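Lmo0131 protein (Listeria monocytogenes, PDB 4Q6J) is of unconfirmed function but belongs to the EAL family, whose members are generally phosphodiesterases specific for cyclic di-GMP. Local coordinates at residues Thr103-Leu108 with Arg143-Leu148; Ala183-Lys186 with Gln191-Ile194; Ile81-Gly86 with Glu244-Tyr249; Ala65-Gln70 with Ala96-Ser101. All coordinates share one frame; numbering follows the deposited sequence. Where two conformers were deposited one is given.

Contact 1 of 4, residues Thr103-Leu108 with Arg143-Leu148. With ACY (acetic acid), chain S; ACY (acetic acid), chain C.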
# COMPACT_ATOMS: atom_id res chain seq x y z
N THR B 103 -1.48 18.00 -17.18
CA THR B 103 -0.35 18.56 -17.87
C THR B 103 0.28 17.53 -18.82
O THR B 103 0.57 17.83 -19.98
CB THR B 103 0.64 19.13 -16.87
OG1 THR B 103 0.10 20.33 -16.29
CG2 THR B 103 1.92 19.45 -17.55
N TYR B 104 0.47 16.30 -18.35
CA TYR B 104 0.94 15.25 -19.24
C TYR B 104 -0.08 14.93 -20.31
O TYR B 104 0.25 14.78 -21.45
CB TYR B 104 1.28 13.95 -18.52
CG TYR B 104 1.76 12.94 -19.53
CD1 TYR B 104 2.99 13.08 -20.12
CD2 TYR B 104 0.94 11.89 -19.96
CE1 TYR B 104 3.42 12.19 -21.06
CE2 TYR B 104 1.37 10.99 -20.91
CZ TYR B 104 2.61 11.16 -21.47
OH TYR B 104 3.07 10.31 -22.45
N MSE B 105 -1.34 14.78 -19.93
CA MSE B 105 -2.32 14.26 -20.86
C MSE B 105 -2.66 15.28 -21.93
O MSE B 105 -3.18 14.96 -22.99
CB MSE B 105 -3.57 13.76 -20.13
CG MSE B 105 -3.32 12.46 -19.33
SE MSE B 105 -2.82 10.90 -20.46
CE MSE B 105 -4.64 10.43 -21.04
N THR B 106 -2.33 16.54 -21.66
CA THR B 106 -2.52 17.60 -22.64
C THR B 106 -1.42 17.56 -23.65
O THR B 106 -1.67 17.61 -24.83
CB THR B 106 -2.53 18.95 -21.96
OG1 THR B 106 -3.81 19.13 -21.35
CG2 THR B 106 -2.28 20.05 -22.98
N PHE B 107 -0.19 17.42 -23.19
CA PHE B 107 0.89 17.16 -24.12
C PHE B 107 0.69 15.93 -25.00
O PHE B 107 1.05 15.94 -26.17
CB PHE B 107 2.20 16.99 -23.39
CG PHE B 107 3.32 16.75 -24.32
CD1 PHE B 107 3.71 17.74 -25.22
CD2 PHE B 107 3.96 15.53 -24.35
CE1 PHE B 107 4.74 17.52 -26.10
CE2 PHE B 107 5.00 15.33 -25.21
CZ PHE B 107 5.39 16.32 -26.08
N LEU B 108 0.15 14.86 -24.42
CA LEU B 108 -0.00 13.62 -25.15
C LEU B 108 -1.08 13.78 -26.21
O LEU B 108 -0.93 13.34 -27.33
CB LEU B 108 -0.33 12.44 -24.22
CG LEU B 108 -0.60 11.13 -24.98
CD1 LEU B 108 0.60 10.67 -25.77
CD2 LEU B 108 -1.07 10.02 -24.08
N ARG B 143 -11.10 11.18 -21.74
CA ARG B 143 -12.18 11.53 -22.66
C ARG B 143 -11.67 12.42 -23.79
O ARG B 143 -12.12 12.27 -24.92
CB ARG B 143 -13.37 12.20 -21.96
CG ARG B 143 -14.19 11.34 -20.96
CD ARG B 143 -15.58 11.98 -20.71
NE ARG B 143 -16.20 11.73 -19.40
CZ ARG B 143 -16.95 10.67 -19.09
NH1 ARG B 143 -17.47 10.57 -17.87
NH2 ARG B 143 -17.16 9.70 -19.97
N LYS B 144 -10.72 13.31 -23.48
CA LYS B 144 -10.16 14.21 -24.49
C LYS B 144 -9.33 13.50 -25.51
O LYS B 144 -9.32 13.88 -26.68
CB LYS B 144 -9.29 15.27 -23.86
CG LYS B 144 -10.08 16.35 -23.21
CD LYS B 144 -9.20 17.21 -22.35
CE LYS B 144 -10.05 18.13 -21.49
NZ LYS B 144 -9.23 19.15 -20.82
N ILE B 145 -8.60 12.49 -25.08
CA ILE B 145 -7.81 11.74 -26.03
C ILE B 145 -8.73 10.78 -26.80
O ILE B 145 -8.55 10.57 -27.99
CB ILE B 145 -6.63 11.01 -25.36
CG1 ILE B 145 -5.65 12.04 -24.79
CG2 ILE B 145 -5.88 10.16 -26.36
CD1 ILE B 145 -4.33 11.46 -24.38
N LYS B 146 -9.75 10.25 -26.12
CA LYS B 146 -10.74 9.42 -26.79
C LYS B 146 -11.47 10.21 -27.89
O LYS B 146 -11.90 9.64 -28.88
CB LYS B 146 -11.75 8.85 -25.80
CG LYS B 146 -11.14 7.80 -24.86
CD LYS B 146 -12.18 6.99 -24.12
CE LYS B 146 -12.82 5.97 -25.06
NZ LYS B 146 -13.63 4.96 -24.35
N ASP B 147 -11.58 11.53 -27.73
CA ASP B 147 -12.21 12.39 -28.73
C ASP B 147 -11.48 12.34 -30.06
O ASP B 147 -12.02 12.75 -31.07
CB ASP B 147 -12.27 13.84 -28.28
CG ASP B 147 -13.26 14.09 -27.11
OD1 ASP B 147 -14.18 13.27 -26.88
OD2 ASP B 147 -13.12 15.13 -26.43
N LEU B 148 -10.24 11.85 -30.06
CA LEU B 148 -9.46 11.76 -31.28
C LEU B 148 -9.60 10.39 -31.96
O LEU B 148 -9.26 10.22 -33.13
CB LEU B 148 -7.98 12.07 -30.98
CG LEU B 148 -7.66 13.46 -30.39
CD1 LEU B 148 -6.26 13.51 -29.79
CD2 LEU B 148 -7.88 14.58 -31.42
C ACY S . 0.79 18.13 -13.13
O ACY S . 0.34 19.27 -13.29
OXT ACY S . 0.16 17.12 -13.45
CH3 ACY S . 2.14 17.96 -12.49
C ACY C . -2.26 18.08 -13.02
O ACY C . -1.87 18.62 -14.06
OXT ACY C . -1.58 18.11 -11.99
CH3 ACY C . -3.56 17.36 -13.00
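Ile145 turns its delta methyl to both Met105 and Leu108, joining two neighbouring outer helices of a TIM-barrel fold. Helices 102-115 and 136-146 follow each other round the EAL barrel, one before and one after strand 122-127. The side chains of Met105 and Leu108 each cross that of Ile145 at about a right angle. CD1 of Ile145 lies 3.5 Å from CE, the end methyl of Met105, which is selenomethionine here. Ile145 was modelled in two conformers, and the distances belong to one of them.

Its CG1 is anti to the carbonyl carbon (chi1 -65°), and with CD1 in turn anti to CA the branch reaches straight toward helix 102-115. The Met105 chain instead bends at both chi2 and chi3, which carries the end methyl to Ile145; a flexible, unbranched residue suits that curved path. All three side chains also touch Ile124 of strand 122-127, and the contacts across the two segments are apolar. At the start of helix 102-115, away from this core, Thr103 N and OG1 each face a modelled acetic acid, but the two molecules lie so close together that their presence side by side is doubtful. Leu108 begins on a less direct course, and its branched tip makes the approach: CD2 is 3.6 Å from Ile145 CD1, with Leu108 CG close behind at 3.8 Å from the same methyl.

Contact 2 of 4, residues Ala183-Lys186 with Gln191-Ile194. With EDO (1,2-ethanediol), chain I.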
# COMPACT_ATOMS: atom_id res chain seq x y z
N ALA B 183 -5.11 -19.20 -15.02
CA ALA B 183 -4.37 -20.39 -14.66
C ALA B 183 -5.22 -21.32 -13.79
O ALA B 183 -6.16 -20.86 -13.13
CB ALA B 183 -3.08 -19.99 -13.93
N LEU B 184 -4.88 -22.62 -13.81
CA LEU B 184 -5.54 -23.64 -12.97
C LEU B 184 -6.99 -23.98 -13.34
O LEU B 184 -7.72 -24.55 -12.52
CB LEU B 184 -5.49 -23.26 -11.49
CG LEU B 184 -4.14 -22.86 -10.86
CD1 LEU B 184 -4.34 -22.38 -9.43
CD2 LEU B 184 -3.12 -23.97 -10.89
N LEU B 185 -7.40 -23.67 -14.57
CA LEU B 185 -8.81 -23.76 -14.92
C LEU B 185 -9.40 -25.17 -15.02
O LEU B 185 -10.61 -25.35 -14.87
CB LEU B 185 -9.13 -22.97 -16.18
CG LEU B 185 -8.96 -21.47 -16.18
CD1 LEU B 185 -9.55 -20.88 -17.45
CD2 LEU B 185 -9.57 -20.81 -14.90
N LYS B 186 -8.57 -26.18 -15.29
CA LYS B 186 -9.13 -27.54 -15.32
C LYS B 186 -9.71 -27.89 -13.95
O LYS B 186 -10.69 -28.60 -13.84
CB LYS B 186 -8.07 -28.55 -15.72
CG LYS B 186 -8.59 -29.95 -15.95
CD LYS B 186 -7.42 -30.80 -16.32
CE LYS B 186 -7.81 -32.20 -16.66
NZ LYS B 186 -6.62 -32.93 -17.21
N GLN B 191 -13.32 -20.19 -10.64
CA GLN B 191 -12.65 -19.24 -11.51
C GLN B 191 -13.25 -19.27 -12.90
O GLN B 191 -13.27 -18.26 -13.59
CB GLN B 191 -11.13 -19.47 -11.54
CG GLN B 191 -10.32 -18.43 -12.31
CD GLN B 191 -10.46 -17.03 -11.73
OE1 GLN B 191 -10.99 -16.86 -10.62
NE2 GLN B 191 -9.98 -16.02 -12.46
N GLN B 192 -13.74 -20.42 -13.30
CA GLN B 192 -14.45 -20.49 -14.59
C GLN B 192 -15.72 -19.65 -14.57
O GLN B 192 -16.04 -18.95 -15.53
CB GLN B 192 -14.76 -21.92 -15.02
CG GLN B 192 -13.50 -22.64 -15.53
CD GLN B 192 -13.81 -23.78 -16.49
OE1 GLN B 192 -14.76 -23.70 -17.27
NE2 GLN B 192 -12.99 -24.84 -16.45
N ILE B 193 -16.42 -19.72 -13.47
CA ILE B 193 -17.60 -18.91 -13.30
C ILE B 193 -17.23 -17.42 -13.22
O ILE B 193 -17.91 -16.56 -13.80
CB ILE B 193 -18.41 -19.36 -12.08
CG1 ILE B 193 -18.98 -20.75 -12.36
CG2 ILE B 193 -19.55 -18.43 -11.83
CD1 ILE B 193 -19.38 -21.47 -11.14
N ILE B 194 -16.13 -17.11 -12.55
CA ILE B 194 -15.74 -15.72 -12.39
C ILE B 194 -15.37 -15.10 -13.72
O ILE B 194 -15.80 -13.99 -14.05
CB ILE B 194 -14.59 -15.58 -11.40
CG1 ILE B 194 -15.06 -15.88 -9.99
CG2 ILE B 194 -13.98 -14.17 -11.49
CD1 ILE B 194 -13.95 -16.17 -9.02
C1 EDO I . -2.77 -23.84 -17.61
O1 EDO I . -3.60 -25.00 -17.68
C2 EDO I . -1.87 -23.95 -16.41
O2 EDO I . -2.52 -23.35 -15.30
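With CG anti to the carbonyl carbon (chi1 -75°) and an extended chain beyond, Gln192 carries its amide from helix 189-204 to the backbone of Leu185. Gln191, one residue earlier, takes another course: CG anti to the backbone N (chi1 -174°) sets the CB and CG methylenes against the Leu185 side chain, and the bend at chi2 turns the amide away to Phe181 O. Leu185 is thus met at two places, its carbonyl by one glutamine and its CD2 branch by the other.

The polar link is a hydrogen bond from Gln192 NE2 to Leu185 O, 2.9 Å long and nearly straight at 163°. The oxygen lies in the amide plane of Gln192, yet the donor arrives well above the carbonyl plane of Leu185. Glutamine suits the position, being long enough to reach a loop carbonyl with an N-H to offer it. The pairing belongs to one beta-alpha connection of the barrel, in which the loop leaving strand 174-177 folds back on the first turn of the helix it leads into. Within that fold, Leu185 CD2 packs 3.6 Å from Gln191 CG and 3.9 Å from Gln191 CB. The aliphatic half of Gln191 is what the leucine touches, since its NE2 is hydrogen-bonded to Phe181 O. Lys222 of helix 217-225 touches both Leu185 and Gln192. Ala183 O accepts a hydrogen bond from Arg168 NH2 of a third subunit, while Leu184 N donates to ethanediol O2 at 2.9 Å.

Contact 3 of 4, residues Ile81-Gly86 with Glu244-Tyr249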
# COMPACT_ATOMS: atom_id res chain seq x y z
N ILE B 81 2.89 2.71 -35.53
CA ILE B 81 1.51 2.61 -35.97
C ILE B 81 1.41 3.23 -37.35
O ILE B 81 0.80 2.64 -38.25
CB ILE B 81 0.58 3.36 -35.02
CG1 ILE B 81 0.51 2.64 -33.68
CG2 ILE B 81 -0.80 3.48 -35.60
CD1 ILE B 81 -0.12 3.51 -32.61
N ASN B 82 2.02 4.41 -37.51
CA ASN B 82 2.03 5.09 -38.81
C ASN B 82 2.59 4.22 -39.90
O ASN B 82 2.05 4.16 -40.98
CB ASN B 82 2.81 6.41 -38.78
CG ASN B 82 2.09 7.49 -38.02
OD1 ASN B 82 0.89 7.42 -37.75
ND2 ASN B 82 2.83 8.52 -37.67
N GLN B 83 3.68 3.52 -39.59
CA GLN B 83 4.29 2.61 -40.56
C GLN B 83 3.36 1.48 -41.02
O GLN B 83 3.40 1.10 -42.17
CB GLN B 83 5.62 2.05 -40.06
CG GLN B 83 6.43 1.36 -41.14
CD GLN B 83 6.27 -0.16 -41.17
OE1 GLN B 83 6.79 -0.83 -42.06
NE2 GLN B 83 5.56 -0.69 -40.19
N LEU B 84 2.53 0.95 -40.12
CA LEU B 84 1.76 -0.25 -40.41
C LEU B 84 0.46 0.07 -41.11
O LEU B 84 -0.42 -0.77 -41.20
CB LEU B 84 1.49 -1.07 -39.15
CG LEU B 84 2.78 -1.68 -38.58
CD1 LEU B 84 2.60 -2.16 -37.15
CD2 LEU B 84 3.26 -2.81 -39.45
N GLY B 85 0.33 1.28 -41.60
CA GLY B 85 -0.76 1.59 -42.48
C GLY B 85 -2.14 1.46 -41.88
O GLY B 85 -3.13 1.39 -42.60
N GLY B 86 -2.22 1.44 -40.55
CA GLY B 86 -3.49 1.41 -39.85
C GLY B 86 -4.01 0.01 -39.72
O GLY B 86 -5.12 -0.19 -39.28
N GLU B 244 11.85 -8.86 -35.46
CA GLU B 244 11.63 -10.28 -35.28
C GLU B 244 10.15 -10.70 -35.37
O GLU B 244 9.81 -11.83 -35.76
CB GLU B 244 12.27 -10.73 -33.99
CG GLU B 244 13.69 -10.27 -33.86
CD GLU B 244 14.32 -10.65 -32.52
OE1 GLU B 244 13.79 -11.55 -31.83
OE2 GLU B 244 15.35 -10.05 -32.14
N ILE B 245 9.25 -9.78 -35.04
CA ILE B 245 7.85 -10.01 -35.34
C ILE B 245 7.66 -10.21 -36.85
O ILE B 245 7.13 -11.20 -37.28
CB ILE B 245 6.95 -8.84 -34.94
CG1 ILE B 245 6.84 -8.71 -33.41
CG2 ILE B 245 5.57 -9.03 -35.55
CD1 ILE B 245 6.10 -9.83 -32.74
N LYS B 246 8.13 -9.26 -37.64
CA LYS B 246 7.88 -9.31 -39.07
C LYS B 246 8.54 -10.52 -39.74
O LYS B 246 8.04 -11.03 -40.75
CB LYS B 246 8.33 -8.01 -39.72
CG LYS B 246 7.32 -6.90 -39.59
CD LYS B 246 7.88 -5.57 -40.09
CE LYS B 246 6.86 -4.43 -39.95
NZ LYS B 246 7.44 -3.11 -40.35
N GLN B 247 9.64 -10.99 -39.15
CA GLN B 247 10.33 -12.19 -39.66
C GLN B 247 9.54 -13.44 -39.30
O GLN B 247 9.58 -14.43 -40.01
CB GLN B 247 11.77 -12.27 -39.16
CG GLN B 247 12.60 -11.17 -39.79
CD GLN B 247 13.95 -10.91 -39.16
OE1 GLN B 247 14.32 -11.52 -38.15
NE2 GLN B 247 14.70 -9.99 -39.75
N LYS B 248 8.77 -13.36 -38.22
CA LYS B 248 7.97 -14.49 -37.76
C LYS B 248 6.61 -14.52 -38.42
O LYS B 248 6.10 -15.59 -38.76
CB LYS B 248 7.81 -14.47 -36.23
CG LYS B 248 7.47 -15.84 -35.66
CD LYS B 248 7.01 -15.85 -34.21
CE LYS B 248 6.51 -17.24 -33.85
NZ LYS B 248 5.79 -17.30 -32.56
N TYR B 249 6.05 -13.34 -38.60
CA TYR B 249 4.72 -13.15 -39.16
C TYR B 249 4.84 -12.22 -40.34
O TYR B 249 4.88 -11.01 -40.18
CB TYR B 249 3.81 -12.47 -38.15
CG TYR B 249 3.65 -13.24 -36.86
CD1 TYR B 249 2.88 -14.39 -36.82
CD2 TYR B 249 4.26 -12.81 -35.70
CE1 TYR B 249 2.73 -15.09 -35.65
CE2 TYR B 249 4.11 -13.50 -34.53
CZ TYR B 249 3.34 -14.64 -34.51
OH TYR B 249 3.18 -15.33 -33.33
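Lys246 NZ donates a hydrogen bond to Gln83 OE1 at 2.9 Å, the two side chains approaching from opposite directions. The nitrogen does not come in at the end of the carbonyl: the C=O...N angle is only 95° and the donor stands above the carbonyl plane, so the ammonium group lies against the amide. Gln83 NE2 is 3.1 Å from Lys246 NZ, but both are donors and this pair is no hydrogen bond. Lower on the lysine, CE touches Leu84 CD2 at 4.0 Å. A long residue with an apolar stem and a charged end suits this partly buried place, where leucine meets the stem and a neutral amide the head.

The torsions account for the reach. Beyond CG the Lys246 chain is fully extended, crossing a distance of 11.0 Å between the CA atoms of Leu84 and Lys246, the nearest pair. Gln83 bends sharply at chi2 (-97°), which folds its amide toward the lysine. Further out, Leu84 is the first residue to leave the helical path, and Gly85 and Gly86 follow with positive phi. Asn82 ties the helix end to the backbone of His115 and Lys117. On the other side, Ile245 packs on Phe38 and Pro26. The contact therefore joins the C-terminal end of outer helix 66-83 to the last helix of the chain, at the N-terminal end of the parallel strands of the TIM barrel.

Contact 4 of 4, residues Ala65-Gln70 with Ala96-Ser101. With ACY (acetic acid), chain S.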
# COMPACT_ATOMS: atom_id res chain seq x y z
N ALA B 65 13.66 9.88 -14.42
CA ALA B 65 13.66 9.68 -15.88
C ALA B 65 12.32 9.17 -16.46
O ALA B 65 12.22 8.87 -17.65
CB ALA B 65 14.80 8.72 -16.28
N THR B 66 11.30 9.13 -15.61
CA THR B 66 10.01 8.58 -16.00
C THR B 66 9.43 9.34 -17.19
O THR B 66 8.78 8.76 -18.01
CB THR B 66 8.96 8.55 -14.85
OG1 THR B 66 8.89 9.81 -14.20
CG2 THR B 66 9.27 7.47 -13.83
N ARG B 67 9.67 10.64 -17.26
CA ARG B 67 9.10 11.41 -18.34
C ARG B 67 9.73 11.05 -19.69
O ARG B 67 9.00 10.85 -20.67
CB ARG B 67 9.17 12.90 -18.08
CG ARG B 67 8.52 13.70 -19.19
CD ARG B 67 7.13 13.23 -19.55
NE ARG B 67 6.68 13.96 -20.74
CZ ARG B 67 6.04 15.12 -20.71
NH1 ARG B 67 5.71 15.71 -19.57
NH2 ARG B 67 5.70 15.71 -21.85
N GLU B 68 11.06 10.98 -19.71
CA GLU B 68 11.84 10.54 -20.88
C GLU B 68 11.33 9.21 -21.41
O GLU B 68 11.16 9.01 -22.61
CB GLU B 68 13.32 10.36 -20.50
CG GLU B 68 14.13 11.66 -20.39
CD GLU B 68 14.28 12.18 -18.97
OE1 GLU B 68 15.26 12.91 -18.73
OE2 GLU B 68 13.42 11.90 -18.10
N MSE B 69 11.09 8.28 -20.50
CA MSE B 69 10.74 6.94 -20.87
C MSE B 69 9.36 6.92 -21.52
O MSE B 69 9.19 6.35 -22.60
CB MSE B 69 10.84 6.01 -19.66
CG MSE B 69 10.95 4.55 -20.03
SE MSE B 69 10.53 3.38 -18.54
CE MSE B 69 9.13 4.47 -17.81
N GLN B 70 8.38 7.57 -20.87
CA GLN B 70 7.02 7.67 -21.42
C GLN B 70 7.04 8.29 -22.79
O GLN B 70 6.43 7.78 -23.70
CB GLN B 70 6.07 8.50 -20.52
CG GLN B 70 5.66 7.86 -19.25
CD GLN B 70 5.06 6.47 -19.40
OE1 GLN B 70 4.30 6.18 -20.34
NE2 GLN B 70 5.41 5.60 -18.48
N ALA B 96 -1.19 5.19 -13.94
CA ALA B 96 -2.36 5.93 -13.50
C ALA B 96 -2.05 7.40 -13.13
O ALA B 96 -2.80 8.28 -13.49
CB ALA B 96 -3.03 5.20 -12.36
N HIS B 97 -0.95 7.62 -12.41
CA HIS B 97 -0.44 8.97 -12.10
C HIS B 97 -0.36 9.90 -13.32
O HIS B 97 -0.75 11.06 -13.26
CB HIS B 97 0.95 8.88 -11.44
CG HIS B 97 1.73 10.17 -11.45
ND1 HIS B 97 1.51 11.19 -10.53
CD2 HIS B 97 2.73 10.61 -12.25
CE1 HIS B 97 2.33 12.19 -10.79
NE2 HIS B 97 3.08 11.87 -11.82
N TYR B 98 0.19 9.37 -14.41
CA TYR B 98 0.32 10.11 -15.67
C TYR B 98 -1.04 10.35 -16.35
O TYR B 98 -1.28 11.41 -16.89
CB TYR B 98 1.22 9.34 -16.62
CG TYR B 98 2.64 9.79 -16.59
CD1 TYR B 98 3.10 10.73 -17.49
CD2 TYR B 98 3.53 9.29 -15.67
CE1 TYR B 98 4.39 11.16 -17.46
CE2 TYR B 98 4.83 9.71 -15.63
CZ TYR B 98 5.25 10.65 -16.54
OH TYR B 98 6.54 11.10 -16.52
N VAL B 99 -1.93 9.36 -16.32
CA VAL B 99 -3.26 9.53 -16.87
C VAL B 99 -4.03 10.63 -16.13
O VAL B 99 -4.82 11.37 -16.72
CB VAL B 99 -4.04 8.19 -16.91
CG1 VAL B 99 -5.47 8.42 -17.38
CG2 VAL B 99 -3.34 7.18 -17.83
N ALA B 100 -3.76 10.76 -14.84
CA ALA B 100 -4.47 11.72 -14.01
C ALA B 100 -3.83 13.10 -14.02
O ALA B 100 -4.33 14.02 -13.39
CB ALA B 100 -4.59 11.21 -12.59
N SER B 101 -2.70 13.21 -14.72
CA SER B 101 -2.02 14.49 -14.91
C SER B 101 -2.53 15.22 -16.15
O SER B 101 -2.30 14.79 -17.27
CB SER B 101 -0.50 14.29 -15.03
OG SER B 101 0.15 15.48 -15.47
C ACY S . 0.79 18.13 -13.13
O ACY S . 0.34 19.27 -13.29
OXT ACY S . 0.16 17.12 -13.45
CH3 ACY S . 2.14 17.96 -12.49
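Tyr98 loses most surface here, its ring laid against the first turns of helix 66-83, with Gln70 and Arg67 next in area. Gln70 CG sits over the centre of one ring face, 4.0 Å from the centroid and 13° off the ring normal, a CH-pi contact. CG, anti to the carbonyl carbon (chi1 -72°), is the part of the glutamine that meets the ring, and a flat, polarisable face suits such a C-H.

Arg67 comes from another side: its CD is at the ring edge, near the plane, 4.0 Å from Tyr98 CE1. The guanidinium plane stands almost perpendicular to the ring, and Arg67 NE forms a salt bridge with Asp71 on the same helix. The phenol oxygen reaches the helix backbone, with Tyr98 OH 3.2 Å from Arg67 CA and 3.4 Å from Thr66 C. Although Arg67 N is just as near, the angle is too poor for a hydrogen bond; the positive end of the helix dipole may still favour an oxygen here. Tyr104 meets the tyrosine ring edge-to-face, so helix 102-115 joins the cluster. Ser101 is the N-cap of that helix, its OG bonded to Tyr104 N and also to OXT of an acetic acid at 2.6 Å. The short helix 96-99 belongs to the beta-alpha connection after strand 89-95 of the EAL barrel, and here packs on the start of the preceding outer helix.

Contacts 1 and 4 form one continuous region, their centres about 13 Å apart. Met105 CG of contact 1 lies 3.2 Å from Val99 O of contact 4, and both contacts touch the same acetic acid, which also bonds to Thr103 N of the second subunit; this region therefore adjoins a subunit interface. Contact 3 shares helix 66-83 with contact 4 but uses its far end, the two centres being about 26 Å apart. Contact 2 is the farthest from contacts 1 and 4, about 37 Å and about 35 Å from them between centres, on the opposite side of the chain's centre, and borders the third and fourth subunits. The acetic acids and ethanediol probably come from the crystallisation liquor.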